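Local coordinates for protein putative ribose operon repressor (Burkholderia thailandensis, PDB 3EGC) that probably binds DNA as a LacI-family transcriptional repressor, perhaps controlling a ribose operon, at residues V11-V15 / A56-F60. Sequence-based numbering, arbitrary orientation.
Sequences VGLIV and AVGQF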
ATOM      1  N   VAL A  11     -22.132   1.207  -2.575  1.00 31.90           N
ATOM      2  CA  VAL A  11     -21.630   0.136  -3.396  1.00 30.60           C
ATOM      3  C   VAL A  11     -20.674  -0.655  -2.515  1.00 29.48           C
ATOM      4  O   VAL A  11     -20.064  -0.088  -1.650  1.00 29.74           O
ATOM      5  CB  VAL A  11     -20.943   0.776  -4.609  1.00 30.59           C
ATOM      6  CG1 VAL A  11     -19.785  -0.028  -5.094  1.00 32.03           C
ATOM      7  CG2 VAL A  11     -21.942   1.065  -5.664  1.00 28.89           C
ATOM      8  N   GLY A  12     -20.526  -1.938  -2.773  1.00 28.30           N
ATOM      9  CA  GLY A  12     -19.672  -2.803  -1.961  1.00 28.52           C
ATOM     10  C   GLY A  12     -18.337  -2.978  -2.669  1.00 28.15           C
ATOM     11  O   GLY A  12     -18.345  -3.270  -3.857  1.00 28.56           O
ATOM     12  N   LEU A  13     -17.213  -2.720  -1.987  1.00 26.36           N
ATOM     13  CA  LEU A  13     -15.896  -2.975  -2.560  1.00 26.22           C
ATOM     14  C   LEU A  13     -15.249  -4.096  -1.769  1.00 25.95           C
ATOM     15  O   LEU A  13     -15.124  -4.019  -0.539  1.00 26.41           O
ATOM     16  CB  LEU A  13     -14.995  -1.756  -2.545  1.00 25.30           C
ATOM     17  CG  LEU A  13     -13.522  -1.978  -2.893  1.00 25.12           C
ATOM     18  CD1 LEU A  13     -13.317  -2.539  -4.332  1.00 20.18           C
ATOM     19  CD2 LEU A  13     -12.665  -0.707  -2.713  1.00 24.12           C
ATOM     20  N   ILE A  14     -14.975  -5.177  -2.450  1.00 25.99           N
ATOM     21  CA  ILE A  14     -14.433  -6.344  -1.794  1.00 27.37           C
ATOM     22  C   ILE A  14     -13.113  -6.609  -2.445  1.00 27.78           C
ATOM     23  O   ILE A  14     -13.043  -6.779  -3.616  1.00 28.58           O
ATOM     24  CB  ILE A  14     -15.371  -7.588  -1.919  1.00 27.08           C
ATOM     25  CG1 ILE A  14     -16.681  -7.319  -1.167  1.00 27.40           C
ATOM     26  CG2 ILE A  14     -14.637  -8.884  -1.412  1.00 25.81           C
ATOM     27  CD1 ILE A  14     -17.788  -8.425  -1.304  1.00 25.70           C
ATOM     28  N   VAL A  15     -12.064  -6.617  -1.663  1.00 28.20           N
ATOM     29  CA  VAL A  15     -10.741  -6.671  -2.182  1.00 28.91           C
ATOM     30  C   VAL A  15     -10.001  -7.876  -1.597  1.00 29.22           C
ATOM     31  O   VAL A  15     -10.076  -8.123  -0.399  1.00 29.83           O
ATOM     32  CB  VAL A  15     -10.067  -5.314  -1.850  1.00 29.83           C
ATOM     33  CG1 VAL A  15      -8.606  -5.440  -1.532  1.00 30.35           C
ATOM     34  CG2 VAL A  15     -10.350  -4.307  -2.983  1.00 28.94           C
ATOM     35  N   ALA A  56     -18.465 -11.749   2.792  1.00 33.01           N
ATOM     36  CA  ALA A  56     -18.604 -10.334   2.508  1.00 32.23           C
ATOM     37  C   ALA A  56     -19.737 -10.105   1.495  1.00 31.72           C
ATOM     38  O   ALA A  56     -20.575  -9.202   1.690  1.00 30.99           O
ATOM     39  CB  ALA A  56     -17.329  -9.749   2.059  1.00 31.66           C
ATOM     40  N   VAL A  57     -19.781 -10.939   0.447  1.00 31.81           N
ATOM     41  CA  VAL A  57     -20.727 -10.725  -0.645  1.00 32.70           C
ATOM     42  C   VAL A  57     -22.152 -10.773  -0.047  1.00 33.26           C
ATOM     43  O   VAL A  57     -22.944  -9.882  -0.265  1.00 32.99           O
ATOM     44  CB  VAL A  57     -20.594 -11.778  -1.796  1.00 32.67           C
ATOM     45  CG1 VAL A  57     -21.853 -11.735  -2.737  1.00 33.92           C
ATOM     46  CG2 VAL A  57     -19.327 -11.546  -2.645  1.00 32.34           C
ATOM     47  N   GLY A  58     -22.429 -11.818   0.734  1.00 33.70           N
ATOM     48  CA  GLY A  58     -23.713 -11.999   1.421  1.00 34.07           C
ATOM     49  C   GLY A  58     -24.010 -10.878   2.409  1.00 34.42           C
ATOM     50  O   GLY A  58     -25.101 -10.352   2.456  1.00 34.37           O
ATOM     51  N   GLN A  59     -22.999 -10.463   3.144  1.00 34.36           N
ATOM     52  CA  GLN A  59     -23.131  -9.358   4.061  1.00 35.60           C
ATOM     53  C   GLN A  59     -23.520  -8.071   3.331  1.00 35.83           C
ATOM     54  O   GLN A  59     -24.462  -7.361   3.756  1.00 35.18           O
ATOM     55  CB  GLN A  59     -21.829  -9.208   4.803  1.00 36.37           C
ATOM     56  CG  GLN A  59     -21.758  -8.054   5.738  1.00 39.99           C
ATOM     57  CD  GLN A  59     -20.403  -7.955   6.339  1.00 46.31           C
ATOM     58  OE1 GLN A  59     -19.921  -8.920   6.949  1.00 49.12           O
ATOM     59  NE2 GLN A  59     -19.745  -6.794   6.154  1.00 47.40           N
ATOM     60  N   PHE A  60     -22.835  -7.809   2.213  1.00 35.10           N
ATOM     61  CA  PHE A  60     -23.067  -6.605   1.420  1.00 35.45           C
ATOM     62  C   PHE A  60     -24.446  -6.642   0.687  1.00 35.91           C
ATOM     63  O   PHE A  60     -25.227  -5.627   0.559  1.00 34.74           O
ATOM     64  CB  PHE A  60     -21.841  -6.357   0.437  1.00 35.30           C
ATOM     65  CG  PHE A  60     -20.590  -5.779   1.137  1.00 34.35           C
ATOM     66  CD1 PHE A  60     -20.614  -5.434   2.502  1.00 34.74           C
ATOM     67  CD2 PHE A  60     -19.438  -5.560   0.447  1.00 34.21           C
ATOM     68  CE1 PHE A  60     -19.504  -4.909   3.128  1.00 35.43           C
ATOM     69  CE2 PHE A  60     -18.298  -4.980   1.062  1.00 33.72           C
ATOM     70  CZ  PHE A  60     -18.329  -4.670   2.399  1.00 34.21           C
TER
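The ring of Phe60 packs against the backbone of strand 11-15 at Gly12, its CD2 3.7 Å from Gly12 CA. A CB on Gly12 would point toward the helix and come within 2.7 Å of that same CD2, a clash, so the bare CA gives the aromatic ring its seat and lets the two backbones approach to 6.1 Å between Gly12 CA and Phe60 CA. CE2 of the Phe60 ring touches Ile14 CG1 at 3.6 Å, while Leu13 O meets the ring edge, 3.7 Å from Phe60 CE2. Extended beyond CG1 by its m,t rotamer, Ile14 reaches the preceding helical turn, where its CD1 packs 3.6 Å from Ala56 CB and 3.7 Å from Val57 CG2. Segments 11-15 and 56-60 run nearly antiparallel (170°), with a closest axis approach of 9.4 Å, as expected for the Rossmann-like alpha/beta layering of a periplasmic-binding-protein lobe: helix 50-62 belongs to the crossover from strand 40-45 to strand 67-70, and strand 10-15 lies between these two in the parallel sheet. Phe60 therefore also touches Leu42 and Ala44 of one neighbouring strand and Leu68 of the other. On the opposite face of the sheet, Val11 packs against Met249, Leu252 and Ile256 of helix 241-257, and along helix 50-62 Ala56 packs on Arg35 and Gln59 on Ser40, both of the second subunit.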